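Local coordinates for mutT/nudix family protein (Listeria innocua, PDB 3I9X), which probably acts as a hydrolase of the Nudix family, the chain here being the part of a longer protein that carries the Nudix domain, at residues Gly27-Thr35 against Val71-Ala82; Leu96-Phe107 against Ile119-Val127. All coordinates share one frame; numbering follows the deposited sequence.

The two contacts meet in one mixed sheet, where strands 27-40 and 118-126 run parallel side by side. Interaction 1 sets the strand 27-35 against the segment 71-82, and interaction 2 sets 96-107 against 119-127; the contacts join through backbone bonds such as R121 N to T29 O (2.8 Å). Interaction 1 is largely buried and rests on a short strand ladder, a serine hydroxyl and the Y28 and F75 rings. Interaction 2, an antiparallel hairpin, lies partly at the surface and adds an arginine, a beta bulge and ring faces covered by I102 and A122. Both touch the second subunit.

Interaction 1 of 2, residues Gly27-Thr35 against Val71-Ala82; sequences GYTSDMILT and VPGGFVDENESA
Y28 lies alongside V76, both side chains pointing the same way, and the tyrosine illustrates how one ring can lie across V76 and the start of helix 82-94. CG stands anti to the backbone N (chi1 -174°), which carries the ring past V76 toward A82. CD2 packs on V76 CB at 3.7 Å. One atom further, CE2 reaches both V76 CG2 and A82 CB, and CZ stays on that methyl. At the tip Y28 OH comes to 3.3 Å from A82 CB. The hydrogen-bond partner of this hydroxyl is D108 of the second subunit, whose carboxylate also accepts from A82 N.

Behind the ring the backbones pair antiparallel. V76 N gives a nearly straight bond to Y28 O (2.9 Å), S30 and G74 exchange two more, and M32 N closes on P72 O. S30 adds a side-chain bond: OG donates to A82 O at 2.6 Å, from above the carbonyl plane, tying the strand to the first turn of helix 82-94. Beside the ladder T29 CG2 makes a CH-pi contact over one face of the F75 ring, 3.9 Å from its centroid. T29 OG1 donates a hydrogen bond to D31 OD2 from above the carboxylate plane; the same OD2 is hydrogen-bonded to S120 OG and to a glycerol, probably from the crystallisation liquor.

By sequence G74 opens the Nudix box, in which E80 pairs with R88 of the helix. S30, L34 and V76 pack on helix 82-94, I33 and V71 meet helix 161-177, and strand 118-126 runs along the other edge of 27-35.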
loop_
_atom_site.group_PDB
_atom_site.type_symbol
_atom_site.label_atom_id
_atom_site.label_comp_id
_atom_site.label_asym_id
_atom_site.label_seq_id
_atom_site.Cartn_x
_atom_site.Cartn_y
_atom_site.Cartn_z
ATOM N N GLY A 27 -9.740 -10.679 0.965
ATOM C CA GLY A 27 -8.425 -11.091 0.479
ATOM C C GLY A 27 -7.429 -9.963 0.361
ATOM O O GLY A 27 -7.790 -8.813 0.201
ATOM N N TYR A 28 -6.166 -10.346 0.434
ATOM C CA TYR A 28 -5.056 -9.470 0.221
ATOM C C TYR A 28 -4.178 -10.154 -0.787
ATOM O O TYR A 28 -3.760 -11.285 -0.546
ATOM C CB TYR A 28 -4.300 -9.338 1.554
ATOM C CG TYR A 28 -3.168 -8.359 1.595
ATOM C CD1 TYR A 28 -3.244 -7.114 0.938
ATOM C CD2 TYR A 28 -2.044 -8.612 2.384
ATOM C CE1 TYR A 28 -2.216 -6.207 1.034
ATOM C CE2 TYR A 28 -1.017 -7.704 2.480
ATOM C CZ TYR A 28 -1.094 -6.492 1.817
ATOM O OH TYR A 28 -0.037 -5.580 1.930
ATOM N N THR A 29 -3.846 -9.452 -1.875
ATOM C CA THR A 29 -2.942 -9.979 -2.892
ATOM C C THR A 29 -1.679 -9.131 -3.105
ATOM O O THR A 29 -1.630 -7.950 -2.773
ATOM C CB THR A 29 -3.642 -10.163 -4.250
ATOM O OG1 THR A 29 -4.032 -8.890 -4.738
ATOM C CG2 THR A 29 -4.897 -11.013 -4.114
ATOM N N SER A 30 -0.648 -9.806 -3.597
ATOM C CA SER A 30 0.615 -9.229 -3.994
ATOM C C SER A 30 0.715 -9.402 -5.506
ATOM O O SER A 30 0.815 -10.530 -5.985
ATOM C CB SER A 30 1.726 -10.009 -3.327
ATOM O OG SER A 30 2.913 -9.264 -3.295
ATOM N N ASP A 31 0.578 -8.314 -6.253
ATOM C CA ASP A 31 0.608 -8.355 -7.731
ATOM C C ASP A 31 1.853 -7.664 -8.280
ATOM O O ASP A 31 2.261 -6.606 -7.784
ATOM C CB ASP A 31 -0.678 -7.719 -8.272
ATOM C CG ASP A 31 -1.908 -8.549 -7.929
ATOM O OD1 ASP A 31 -1.870 -9.767 -8.236
ATOM O OD2 ASP A 31 -2.876 -8.017 -7.323
ATOM N N MET A 32 2.426 -8.271 -9.320
ATOM C CA MET A 32 3.747 -7.930 -9.830
ATOM C C MET A 32 3.745 -7.485 -11.289
ATOM O O MET A 32 3.416 -8.259 -12.188
ATOM C CB MET A 32 4.669 -9.137 -9.727
ATOM C CG MET A 32 4.669 -9.817 -8.299
ATOM S SD MET A 32 6.044 -11.030 -8.064
ATOM C CE MET A 32 7.121 -10.214 -9.321
ATOM N N ILE A 33 4.124 -6.245 -11.522
ATOM C CA ILE A 33 4.439 -5.773 -12.864
ATOM C C ILE A 33 5.881 -6.198 -13.137
ATOM O O ILE A 33 6.842 -5.619 -12.600
ATOM C CB ILE A 33 4.276 -4.300 -12.945
ATOM C CG1 ILE A 33 2.806 -3.951 -12.724
ATOM C CG2 ILE A 33 4.730 -3.743 -14.247
ATOM C CD1 ILE A 33 2.004 -4.283 -13.872
ATOM N N LEU A 34 6.018 -7.211 -13.973
ATOM C CA LEU A 34 7.305 -7.823 -14.260
ATOM C C LEU A 34 7.831 -7.412 -15.610
ATOM O O LEU A 34 7.350 -7.905 -16.644
ATOM C CB LEU A 34 7.138 -9.337 -14.239
ATOM C CG LEU A 34 8.283 -10.242 -13.879
ATOM C CD1 LEU A 34 9.093 -9.551 -12.795
ATOM C CD2 LEU A 34 7.731 -11.617 -13.369
ATOM N N THR A 35 8.823 -6.533 -15.614
ATOM C CA THR A 35 9.286 -5.913 -16.864
ATOM C C THR A 35 10.727 -6.192 -17.228
ATOM O O THR A 35 11.540 -6.590 -16.380
ATOM C CB THR A 35 9.083 -4.413 -16.839
ATOM O OG1 THR A 35 10.043 -3.792 -15.993
ATOM C CG2 THR A 35 7.673 -4.047 -16.358
ATOM N N VAL A 71 -1.438 -9.695 -14.635
ATOM C CA VAL A 71 -0.067 -9.726 -14.136
ATOM C C VAL A 71 0.116 -10.954 -13.269
ATOM O O VAL A 71 -0.820 -11.426 -12.657
ATOM C CB VAL A 71 0.337 -8.432 -13.383
ATOM C CG1 VAL A 71 0.172 -7.278 -14.322
ATOM C CG2 VAL A 71 -0.459 -8.239 -12.046
ATOM N N PRO A 72 1.321 -11.475 -13.212
ATOM C CA PRO A 72 1.595 -12.459 -12.174
ATOM C C PRO A 72 1.321 -11.933 -10.754
ATOM O O PRO A 72 1.461 -10.728 -10.484
ATOM C CB PRO A 72 3.083 -12.697 -12.322
ATOM C CG PRO A 72 3.402 -12.176 -13.750
ATOM C CD PRO A 72 2.518 -11.075 -13.939
ATOM N N GLY A 73 0.918 -12.854 -9.875
ATOM C CA GLY A 73 0.721 -12.550 -8.463
ATOM C C GLY A 73 -0.015 -13.662 -7.759
ATOM O O GLY A 73 -0.256 -14.721 -8.332
ATOM N N GLY A 74 -0.391 -13.420 -6.513
ATOM C CA GLY A 74 -1.123 -14.414 -5.725
ATOM C C GLY A 74 -1.604 -13.830 -4.418
ATOM O O GLY A 74 -1.279 -12.662 -4.079
ATOM N N PHE A 75 -2.380 -14.640 -3.677
ATOM C CA PHE A 75 -2.839 -14.274 -2.326
ATOM C C PHE A 75 -1.712 -14.274 -1.308
ATOM O O PHE A 75 -0.843 -15.120 -1.383
ATOM C CB PHE A 75 -4.006 -15.178 -1.911
ATOM C CG PHE A 75 -5.244 -14.900 -2.701
ATOM C CD1 PHE A 75 -6.069 -13.848 -2.355
ATOM C CD2 PHE A 75 -5.533 -15.626 -3.841
ATOM C CE1 PHE A 75 -7.205 -13.549 -3.098
ATOM C CE2 PHE A 75 -6.666 -15.329 -4.599
ATOM C CZ PHE A 75 -7.506 -14.305 -4.214
ATOM N N VAL A 76 -1.683 -13.257 -0.428
ATOM C CA VAL A 76 -0.755 -13.184 0.673
ATOM C C VAL A 76 -1.324 -14.060 1.816
ATOM O O VAL A 76 -2.523 -14.090 2.046
ATOM C CB VAL A 76 -0.536 -11.719 1.196
ATOM C CG1 VAL A 76 0.398 -11.694 2.450
ATOM C CG2 VAL A 76 0.033 -10.780 0.079
ATOM N N ASP A 77 -0.434 -14.799 2.470
ATOM C CA ASP A 77 -0.774 -15.710 3.584
ATOM C C ASP A 77 -0.735 -14.936 4.897
ATOM O O ASP A 77 0.119 -14.038 5.096
ATOM C CB ASP A 77 0.277 -16.840 3.675
ATOM C CG ASP A 77 -0.129 -17.956 4.643
ATOM O OD1 ASP A 77 -0.977 -18.785 4.229
ATOM O OD2 ASP A 77 0.410 -18.008 5.779
ATOM N N GLU A 78 -1.639 -15.310 5.799
ATOM C CA GLU A 78 -1.706 -14.719 7.129
ATOM C C GLU A 78 -0.349 -14.531 7.753
ATOM O O GLU A 78 -0.127 -13.529 8.423
ATOM C CB GLU A 78 -2.594 -15.555 8.067
ATOM C CG GLU A 78 -2.183 -17.024 8.191
ATOM C CD GLU A 78 -2.892 -17.755 9.320
ATOM O OE1 GLU A 78 -3.307 -18.925 9.060
ATOM O OE2 GLU A 78 -3.012 -17.172 10.448
ATOM N N ASN A 79 0.578 -15.453 7.515
ATOM C CA ASN A 79 1.890 -15.360 8.167
ATOM C C ASN A 79 3.033 -14.778 7.321
ATOM O O ASN A 79 4.213 -15.000 7.607
ATOM C CB ASN A 79 2.235 -16.718 8.815
ATOM C CG ASN A 79 1.273 -17.069 9.980
ATOM O OD1 ASN A 79 0.393 -17.941 9.842
ATOM N ND2 ASN A 79 1.416 -16.356 11.120
ATOM N N GLU A 80 2.693 -13.961 6.320
ATOM C CA GLU A 80 3.706 -13.186 5.578
ATOM C C GLU A 80 3.263 -11.747 5.171
ATOM O O GLU A 80 2.084 -11.382 5.238
ATOM C CB GLU A 80 4.134 -13.972 4.331
ATOM C CG GLU A 80 3.026 -14.104 3.306
ATOM C CD GLU A 80 3.334 -15.115 2.188
ATOM O OE1 GLU A 80 4.427 -15.731 2.172
ATOM O OE2 GLU A 80 2.444 -15.299 1.351
ATOM N N SER A 81 4.244 -10.945 4.785
ATOM C CA SER A 81 3.992 -9.629 4.223
ATOM C C SER A 81 3.762 -9.781 2.724
ATOM O O SER A 81 4.114 -10.824 2.125
ATOM C CB SER A 81 5.187 -8.729 4.473
ATOM O OG SER A 81 6.285 -9.191 3.718
ATOM N N ALA A 82 3.151 -8.758 2.119
ATOM C CA ALA A 82 2.902 -8.766 0.687
ATOM C C ALA A 82 4.237 -8.867 -0.085
ATOM O O ALA A 82 4.293 -9.503 -1.127
ATOM C CB ALA A 82 2.093 -7.541 0.250
HETATM O O HOH W 1 -5.437 -12.896 1.307
HETATM O O HOH W 2 -2.302 -11.312 -10.268
#

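Interaction 2 of 2, residues Leu96-Phe107 against Ile119-Val127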
loop_
_atom_site.group_PDB
_atom_site.type_symbol
_atom_site.label_atom_id
_atom_site.label_comp_id
_atom_site.label_asym_id
_atom_site.label_seq_id
_atom_site.Cartn_x
_atom_site.Cartn_y
_atom_site.Cartn_z
ATOM N N LEU A 96 13.996 -16.300 -10.467
ATOM C CA LEU A 96 14.845 -15.185 -10.042
ATOM C C LEU A 96 14.729 -14.989 -8.526
ATOM O O LEU A 96 13.663 -15.182 -7.955
ATOM C CB LEU A 96 14.483 -13.897 -10.793
ATOM C CG LEU A 96 14.891 -13.896 -12.272
ATOM C CD1 LEU A 96 14.073 -12.874 -13.042
ATOM C CD2 LEU A 96 16.400 -13.658 -12.422
ATOM N N THR A 97 15.827 -14.553 -7.910
ATOM C CA THR A 97 16.037 -14.672 -6.474
ATOM C C THR A 97 16.655 -13.439 -5.794
ATOM O O THR A 97 16.423 -13.175 -4.612
ATOM C CB THR A 97 16.928 -15.922 -6.201
ATOM O OG1 THR A 97 16.352 -16.685 -5.129
ATOM C CG2 THR A 97 18.397 -15.548 -5.884
ATOM N N ASP A 98 17.450 -12.668 -6.515
ATOM C CA ASP A 98 18.113 -11.538 -5.877
ATOM C C ASP A 98 17.556 -10.247 -6.465
ATOM O O ASP A 98 18.335 -9.340 -6.793
ATOM C CB ASP A 98 19.642 -11.643 -6.104
ATOM N N ILE A 99 16.215 -10.173 -6.604
ATOM C CA ILE A 99 15.555 -9.063 -7.319
ATOM C C ILE A 99 14.753 -8.178 -6.378
ATOM O O ILE A 99 13.758 -8.608 -5.806
ATOM C CB ILE A 99 14.623 -9.564 -8.473
ATOM C CG1 ILE A 99 15.407 -10.428 -9.469
ATOM C CG2 ILE A 99 14.021 -8.382 -9.222
ATOM C CD1 ILE A 99 16.545 -9.658 -10.238
ATOM N N PRO A 100 15.194 -6.931 -6.214
ATOM C CA PRO A 100 14.374 -6.007 -5.444
ATOM C C PRO A 100 13.114 -5.623 -6.211
ATOM O O PRO A 100 13.156 -5.320 -7.400
ATOM C CB PRO A 100 15.289 -4.793 -5.219
ATOM C CG PRO A 100 16.686 -5.275 -5.530
ATOM C CD PRO A 100 16.478 -6.322 -6.599
ATOM N N LEU A 101 12.022 -5.706 -5.480
ATOM C CA LEU A 101 10.680 -5.423 -5.914
ATOM C C LEU A 101 10.346 -4.037 -5.400
ATOM O O LEU A 101 10.513 -3.779 -4.194
ATOM C CB LEU A 101 9.752 -6.445 -5.277
ATOM C CG LEU A 101 9.891 -7.899 -5.775
ATOM C CD1 LEU A 101 8.996 -8.767 -4.953
ATOM C CD2 LEU A 101 9.505 -8.020 -7.244
ATOM N N ILE A 102 9.959 -3.139 -6.312
ATOM C CA ILE A 102 9.649 -1.766 -5.978
ATOM C C ILE A 102 8.112 -1.609 -5.762
ATOM O O ILE A 102 7.321 -1.898 -6.643
ATOM C CB ILE A 102 10.117 -0.828 -7.098
ATOM C CG1 ILE A 102 11.604 -1.101 -7.439
ATOM C CG2 ILE A 102 9.794 0.694 -6.761
ATOM C CD1 ILE A 102 12.561 -1.062 -6.209
ATOM N N PRO A 103 7.691 -1.183 -4.565
ATOM C CA PRO A 103 6.233 -1.019 -4.355
ATOM C C PRO A 103 5.758 0.170 -5.139
ATOM O O PRO A 103 6.479 1.173 -5.200
ATOM C CB PRO A 103 6.094 -0.754 -2.860
ATOM C CG PRO A 103 7.508 -0.657 -2.275
ATOM C CD PRO A 103 8.501 -1.023 -3.341
ATOM N N PHE A 104 4.615 0.083 -5.801
ATOM C CA PHE A 104 4.153 1.304 -6.456
ATOM C C PHE A 104 2.740 1.673 -6.176
ATOM O O PHE A 104 2.329 2.786 -6.523
ATOM C CB PHE A 104 4.422 1.330 -7.977
ATOM C CG PHE A 104 3.567 0.393 -8.752
ATOM C CD1 PHE A 104 2.407 0.829 -9.326
ATOM C CD2 PHE A 104 3.913 -0.912 -8.894
ATOM C CE1 PHE A 104 1.613 -0.025 -10.008
ATOM C CE2 PHE A 104 3.092 -1.800 -9.638
ATOM C CZ PHE A 104 1.968 -1.349 -10.180
ATOM N N GLY A 105 1.970 0.763 -5.617
ATOM C CA GLY A 105 0.724 1.206 -4.985
ATOM C C GLY A 105 -0.070 0.163 -4.240
ATOM O O GLY A 105 0.404 -0.954 -3.951
ATOM N N VAL A 106 -1.264 0.589 -3.874
ATOM C CA VAL A 106 -2.304 -0.281 -3.355
ATOM C C VAL A 106 -3.492 -0.084 -4.311
ATOM O O VAL A 106 -3.752 1.018 -4.750
ATOM C CB VAL A 106 -2.614 0.067 -1.896
ATOM C CG1 VAL A 106 -3.624 -0.832 -1.347
ATOM C CG2 VAL A 106 -1.323 -0.075 -1.060
ATOM N N PHE A 107 -4.139 -1.165 -4.687
ATOM C CA PHE A 107 -5.317 -1.113 -5.520
ATOM C C PHE A 107 -6.402 -1.681 -4.660
ATOM O O PHE A 107 -6.365 -2.840 -4.326
ATOM C CB PHE A 107 -5.081 -1.864 -6.826
ATOM C CG PHE A 107 -4.130 -1.152 -7.690
ATOM C CD1 PHE A 107 -4.587 -0.257 -8.652
ATOM C CD2 PHE A 107 -2.786 -1.239 -7.429
ATOM C CE1 PHE A 107 -3.669 0.480 -9.404
ATOM C CE2 PHE A 107 -1.865 -0.510 -8.161
ATOM C CZ PHE A 107 -2.308 0.336 -9.152
ATOM N N ILE A 119 -7.843 -6.511 -1.652
ATOM C CA ILE A 119 -6.915 -5.399 -1.637
ATOM C C ILE A 119 -5.613 -5.919 -2.221
ATOM O O ILE A 119 -5.100 -6.978 -1.781
ATOM C CB ILE A 119 -6.693 -4.920 -0.207
ATOM C CG1 ILE A 119 -8.015 -4.363 0.370
ATOM C CG2 ILE A 119 -5.591 -3.872 -0.133
ATOM C CD1 ILE A 119 -8.198 -4.735 1.858
ATOM N N SER A 120 -5.138 -5.230 -3.264
ATOM C CA SER A 120 -3.892 -5.584 -3.922
ATOM C C SER A 120 -2.745 -4.644 -3.580
ATOM O O SER A 120 -2.856 -3.460 -3.775
ATOM C CB SER A 120 -4.069 -5.570 -5.438
ATOM O OG SER A 120 -2.803 -5.470 -6.051
ATOM N N ARG A 121 -1.631 -5.208 -3.140
ATOM C CA ARG A 121 -0.377 -4.516 -2.986
ATOM C C ARG A 121 0.462 -4.762 -4.252
ATOM O O ARG A 121 0.814 -5.891 -4.601
ATOM C CB ARG A 121 0.307 -5.020 -1.710
ATOM C CG ARG A 121 1.687 -4.398 -1.309
ATOM C CD ARG A 121 1.770 -3.002 -1.574
ATOM N NE ARG A 121 2.818 -2.332 -0.824
ATOM C CZ ARG A 121 3.128 -1.042 -0.973
ATOM N NH1 ARG A 121 2.489 -0.289 -1.858
ATOM N NH2 ARG A 121 4.080 -0.494 -0.211
ATOM N N ALA A 122 0.754 -3.702 -4.977
ATOM C CA ALA A 122 1.382 -3.855 -6.273
ATOM C C ALA A 122 2.861 -3.461 -6.264
ATOM O O ALA A 122 3.257 -2.480 -5.625
ATOM C CB ALA A 122 0.625 -3.083 -7.270
ATOM N N PHE A 123 3.669 -4.261 -6.924
ATOM C CA PHE A 123 5.093 -4.045 -7.008
ATOM C C PHE A 123 5.487 -4.076 -8.481
ATOM O O PHE A 123 4.809 -4.764 -9.280
ATOM C CB PHE A 123 5.845 -5.187 -6.325
ATOM C CG PHE A 123 5.580 -5.332 -4.825
ATOM C CD1 PHE A 123 6.458 -4.770 -3.878
ATOM C CD2 PHE A 123 4.535 -6.122 -4.369
ATOM C CE1 PHE A 123 6.250 -4.920 -2.510
ATOM C CE2 PHE A 123 4.312 -6.296 -2.995
ATOM C CZ PHE A 123 5.165 -5.681 -2.063
ATOM N N TYR A 124 6.569 -3.389 -8.848
ATOM C CA TYR A 124 7.243 -3.705 -10.112
ATOM C C TYR A 124 8.664 -4.202 -9.942
ATOM O O TYR A 124 9.292 -3.958 -8.937
ATOM C CB TYR A 124 7.254 -2.525 -11.057
ATOM C CG TYR A 124 8.162 -1.335 -10.750
ATOM C CD1 TYR A 124 9.501 -1.335 -11.100
ATOM C CD2 TYR A 124 7.631 -0.177 -10.222
ATOM C CE1 TYR A 124 10.296 -0.199 -10.896
ATOM C CE2 TYR A 124 8.410 0.954 -9.994
ATOM C CZ TYR A 124 9.738 0.941 -10.335
ATOM O OH TYR A 124 10.488 2.079 -10.088
ATOM N N ALA A 125 9.157 -4.887 -10.953
ATOM C CA ALA A 125 10.550 -5.305 -11.015
ATOM C C ALA A 125 11.032 -5.166 -12.456
ATOM O O ALA A 125 10.242 -5.323 -13.408
ATOM C CB ALA A 125 10.693 -6.749 -10.556
ATOM N N ILE A 126 12.326 -4.875 -12.601
ATOM C CA ILE A 126 13.003 -4.838 -13.889
ATOM C C ILE A 126 14.050 -5.941 -13.918
ATOM O O ILE A 126 15.032 -5.890 -13.203
ATOM C CB ILE A 126 13.619 -3.480 -14.150
ATOM C CG1 ILE A 126 12.534 -2.415 -14.136
ATOM C CG2 ILE A 126 14.359 -3.439 -15.520
ATOM C CD1 ILE A 126 13.056 -1.059 -13.819
ATOM N N VAL A 127 13.822 -6.976 -14.716
ATOM C CA VAL A 127 14.696 -8.134 -14.701
ATOM C C VAL A 127 15.323 -8.289 -16.080
ATOM O O VAL A 127 14.935 -7.591 -17.005
ATOM C CB VAL A 127 13.936 -9.372 -14.230
ATOM C CG1 VAL A 127 13.158 -9.038 -12.941
ATOM C CG2 VAL A 127 12.983 -9.875 -15.318
HETATM O O HOH W 3 13.577 -4.202 -10.054
#
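Two torsions set the side chains that meet here: R121 is bent at chi2 (38°), which folds its guanidinium back over strand 102-107, and Y124 holds CG between its backbone N and carbonyl carbon (chi1 72°), which lays its ring under I102. The guanidinium gains a bond and a lid. NH1 donates to G105 O at 3.0 Å, with that oxygen lying in the guanidinium plane, although the donor stands well above the plane of the carbonyl. P103 CB covers one guanidinium face, 3.3 Å from NH2. G105 O is gripped twice, since A122 N reaches it from the opposite side of the carbonyl plane, again at 3.0 Å.

On the other face of the sheet, I102 CB sits over the centre of the Y124 ring as a CH-pi contact, 3.7 Å from the centroid. F104 CD2 meets the same ring at its edge, and the F104 ring in turn receives A122 CB over a face, 4.0 Å from its centroid.

The pairing that underlies this is the antiparallel hairpin of strands 102-107 and 118-126, interrupted by a classic beta bulge: F104 and G105 both face A122. F104 N bonds A122 O at 2.9 Å, while G105 N adds only a weak bond to the same oxygen. Beyond the bulge F107 and S120 exchange a regular pair of backbone bonds, and V106 and R121 touch V106 of the second subunit.

Within the alpha/beta Nudix fold, F104, F107 and Y124 touch helix 161-177, whereas L101, R121 and F123 touch helix 82-94. At the other end of the hairpin I99 CG2 packs against both A125 CB and V127 CG1.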